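Local coordinates for protein chlorite Dismutase (Nitrobacter winogradskyi, PDB 3QPI) that binds heme b and decomposes chlorite into chloride and molecular oxygen, at residues G12-L17 / W144-P149. Sequence-based numbering, arbitrary orientation.
Sequences GAWSIL and WFEYAP. With HEM (protoporphyrin IX containing Fe), chain C.
W14 presents a face of its indole to the edge of W144 in a T-shaped stack, with the five-membered ring of W14 and the six-membered ring of W144 at 76°. The CB of W14 is aimed at the other strand, and chi1 of -63° sets CG beside the backbone N, which brings the indole face against the rim of W144. CD1 lies 4.0 Å from W144 CH2 and CD2 little farther from the same atom, while NE1 has both CZ2 and CH2 of W144 close by. CE2 makes a 3.7 Å contact with W144 CZ2, and at the outer rim CZ2 comes to 4.1 Å from E146 OE2. Strands 14-23 and 141-147 belong to a curved antiparallel sheet consistent with the dimeric alpha/beta-barrel fold; two strands intervene, and the wide indoles are large enough to meet across them. Were W14 an alanine, the edge of W144 would probably lose its aromatic partner and a gap would open against L33 and L179. Glutamate suits its buried place because both carboxylate oxygens are used: W144 NE1 donates to E146 OE2 (2.9 Å), which lies almost in the indole plane and is reached from its anti side, tilted somewhat out of the carboxylate plane, whereas OE1 accepts from G78 N. Between W144 and E146, F145 takes the other side of the strand, its CZ 3.1 Å from C2C of the heme.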
loop_
_atom_site.group_PDB
_atom_site.type_symbol
_atom_site.label_atom_id
_atom_site.label_comp_id
_atom_site.label_asym_id
_atom_site.label_seq_id
_atom_site.Cartn_x
_atom_site.Cartn_y
_atom_site.Cartn_z
ATOM N N GLY A 12 14.056 14.105 2.196
ATOM C CA GLY A 12 13.014 13.324 2.863
ATOM C C GLY A 12 13.622 12.261 3.737
ATOM O O GLY A 12 14.810 12.006 3.665
ATOM N N ALA A 13 12.797 11.621 4.563
ATOM C CA ALA A 13 13.262 10.649 5.503
ATOM C C ALA A 13 13.648 9.321 4.821
ATOM O O ALA A 13 14.156 8.429 5.499
ATOM C CB ALA A 13 12.137 10.380 6.542
ATOM N N TRP A 14 13.380 9.160 3.512
ATOM C CA TRP A 14 13.616 7.866 2.852
ATOM C C TRP A 14 14.342 8.133 1.587
ATOM O O TRP A 14 14.019 9.102 0.920
ATOM C CB TRP A 14 12.315 7.144 2.529
ATOM C CG TRP A 14 11.520 6.790 3.762
ATOM C CD1 TRP A 14 10.589 7.547 4.371
ATOM C CD2 TRP A 14 11.620 5.576 4.505
ATOM N NE1 TRP A 14 10.087 6.881 5.494
ATOM C CE2 TRP A 14 10.717 5.665 5.585
ATOM C CE3 TRP A 14 12.400 4.421 4.366
ATOM C CZ2 TRP A 14 10.576 4.650 6.522
ATOM C CZ3 TRP A 14 12.251 3.397 5.307
ATOM C CH2 TRP A 14 11.352 3.527 6.361
ATOM N N SER A 15 15.356 7.324 1.278
ATOM C CA SER A 15 15.941 7.386 -0.064
ATOM C C SER A 15 15.194 6.340 -0.852
ATOM O O SER A 15 14.662 5.348 -0.293
ATOM C CB SER A 15 17.445 7.090 -0.084
ATOM O OG SER A 15 17.711 5.881 0.597
ATOM N N ILE A 16 15.108 6.594 -2.139
ATOM C CA ILE A 16 14.414 5.675 -3.030
ATOM C C ILE A 16 15.408 4.712 -3.685
ATOM O O ILE A 16 16.261 5.122 -4.497
ATOM C CB ILE A 16 13.620 6.422 -4.137
ATOM C CG1 ILE A 16 12.480 7.235 -3.519
ATOM C CG2 ILE A 16 13.041 5.417 -5.158
ATOM C CD1 ILE A 16 11.938 8.305 -4.450
ATOM N N LEU A 17 15.281 3.445 -3.299
ATOM C CA LEU A 17 16.039 2.321 -3.882
ATOM C C LEU A 17 15.669 2.156 -5.341
ATOM O O LEU A 17 16.525 2.203 -6.217
ATOM C CB LEU A 17 15.729 1.025 -3.104
ATOM C CG LEU A 17 16.208 1.142 -1.656
ATOM C CD1 LEU A 17 15.812 -0.040 -0.741
ATOM C CD2 LEU A 17 17.728 1.366 -1.663
ATOM N N TRP A 144 1.474 1.628 2.073
ATOM C CA TRP A 144 2.751 1.956 2.679
ATOM C C TRP A 144 3.113 0.815 3.614
ATOM O O TRP A 144 2.276 0.388 4.432
ATOM C CB TRP A 144 2.629 3.271 3.465
ATOM C CG TRP A 144 3.842 3.581 4.250
ATOM C CD1 TRP A 144 3.996 3.475 5.602
ATOM C CD2 TRP A 144 5.104 4.014 3.728
ATOM N NE1 TRP A 144 5.275 3.826 5.957
ATOM C CE2 TRP A 144 5.980 4.160 4.830
ATOM C CE3 TRP A 144 5.580 4.288 2.435
ATOM C CZ2 TRP A 144 7.315 4.583 4.685
ATOM C CZ3 TRP A 144 6.911 4.701 2.284
ATOM C CH2 TRP A 144 7.762 4.852 3.412
ATOM N N PHE A 145 4.343 0.317 3.469
ATOM C CA PHE A 145 4.830 -0.832 4.227
ATOM C C PHE A 145 6.249 -0.574 4.736
ATOM O O PHE A 145 7.071 0.020 4.028
ATOM C CB PHE A 145 4.829 -2.088 3.322
ATOM C CG PHE A 145 3.513 -2.325 2.659
ATOM C CD1 PHE A 145 2.503 -2.990 3.334
ATOM C CD2 PHE A 145 3.266 -1.834 1.383
ATOM C CE1 PHE A 145 1.280 -3.170 2.745
ATOM C CE2 PHE A 145 2.043 -2.000 0.790
ATOM C CZ PHE A 145 1.043 -2.682 1.463
ATOM N N GLU A 146 6.532 -1.047 5.944
ATOM C CA GLU A 146 7.851 -0.923 6.543
ATOM C C GLU A 146 8.268 -2.262 7.096
ATOM O O GLU A 146 7.438 -2.968 7.683
ATOM C CB GLU A 146 7.833 0.079 7.699
ATOM C CG GLU A 146 7.310 1.413 7.335
ATOM C CD GLU A 146 7.378 2.417 8.495
ATOM O OE1 GLU A 146 7.734 2.038 9.647
ATOM O OE2 GLU A 146 7.062 3.590 8.236
ATOM N N TYR A 147 9.554 -2.589 6.950
ATOM C CA TYR A 147 10.084 -3.882 7.403
ATOM C C TYR A 147 11.603 -3.854 7.533
ATOM O O TYR A 147 12.275 -3.005 6.949
ATOM C CB TYR A 147 9.683 -4.982 6.428
ATOM C CG TYR A 147 9.831 -4.568 4.985
ATOM C CD1 TYR A 147 8.796 -3.911 4.327
ATOM C CD2 TYR A 147 10.994 -4.822 4.279
ATOM C CE1 TYR A 147 8.917 -3.520 3.012
ATOM C CE2 TYR A 147 11.119 -4.436 2.940
ATOM C CZ TYR A 147 10.071 -3.781 2.312
ATOM O OH TYR A 147 10.168 -3.372 0.985
ATOM N N ALA A 148 12.141 -4.793 8.300
ATOM C CA ALA A 148 13.587 -4.951 8.419
ATOM C C ALA A 148 14.155 -5.455 7.096
ATOM O O ALA A 148 13.455 -6.136 6.346
ATOM C CB ALA A 148 13.920 -5.907 9.560
ATOM N N PRO A 149 15.420 -5.113 6.793
ATOM C CA PRO A 149 16.003 -5.562 5.527
ATOM C C PRO A 149 15.858 -7.082 5.340
ATOM O O PRO A 149 15.628 -7.533 4.216
ATOM C CB PRO A 149 17.489 -5.184 5.648
ATOM C CG PRO A 149 17.558 -4.097 6.684
ATOM C CD PRO A 149 16.377 -4.345 7.622
HETATM C CHA HEM C . -6.847 -3.255 2.279
HETATM C CHB HEM C . -4.609 -6.140 5.372
HETATM C CHC HEM C . -0.693 -6.194 2.489
HETATM C CHD HEM C . -3.057 -3.584 -0.666
HETATM C C1A HEM C . -6.516 -4.026 3.341
HETATM C C2A HEM C . -7.427 -4.218 4.458
HETATM C C3A HEM C . -6.829 -5.017 5.364
HETATM C C4A HEM C . -5.521 -5.346 4.802
HETATM C CMA HEM C . -7.452 -5.512 6.720
HETATM C CAA HEM C . -8.833 -3.596 4.464
HETATM C CBA HEM C . -8.937 -2.287 5.233
HETATM C CGA HEM C . -10.414 -1.953 5.285
HETATM O O1A HEM C . -10.773 -0.972 4.607
HETATM O O2A HEM C . -11.227 -2.661 5.961
HETATM C C1B HEM C . -3.390 -6.342 4.820
HETATM C C2B HEM C . -2.342 -7.024 5.538
HETATM C C3B HEM C . -1.264 -6.998 4.767
HETATM C C4B HEM C . -1.594 -6.335 3.521
HETATM C CMB HEM C . -2.397 -7.629 6.964
HETATM C CAB HEM C . 0.082 -7.636 5.177
HETATM C CBB HEM C . 1.202 -6.915 5.091
HETATM C C1C HEM C . -0.970 -5.524 1.361
HETATM C C2C HEM C . -0.094 -5.280 0.214
HETATM C C3C HEM C . -0.779 -4.513 -0.633
HETATM C C4C HEM C . -2.095 -4.304 -0.057
HETATM C CMC HEM C . 1.371 -5.763 0.101
HETATM C CAC HEM C . -0.392 -3.957 -2.014
HETATM C CBC HEM C . 0.515 -4.607 -2.756
HETATM C C1D HEM C . -4.247 -3.212 -0.181
HETATM C C2D HEM C . -5.178 -2.385 -0.910
HETATM C C3D HEM C . -6.360 -2.290 0.044
HETATM C C4D HEM C . -6.015 -3.083 1.200
HETATM C CMD HEM C . -5.062 -1.710 -2.316
HETATM C CAD HEM C . -7.679 -1.539 -0.180
HETATM C CBD HEM C . -8.662 -2.570 -0.756
HETATM C CGD HEM C . -9.935 -1.866 -1.170
HETATM O O1D HEM C . -10.514 -1.154 -0.319
HETATM O O2D HEM C . -10.369 -2.016 -2.346
HETATM N NA HEM C . -5.312 -4.717 3.566
HETATM N NB HEM C . -2.923 -5.920 3.576
HETATM N NC HEM C . -2.182 -4.925 1.158
HETATM N ND HEM C . -4.772 -3.624 1.057
HETATM FE FE HEM C . -3.830 -4.879 2.136
#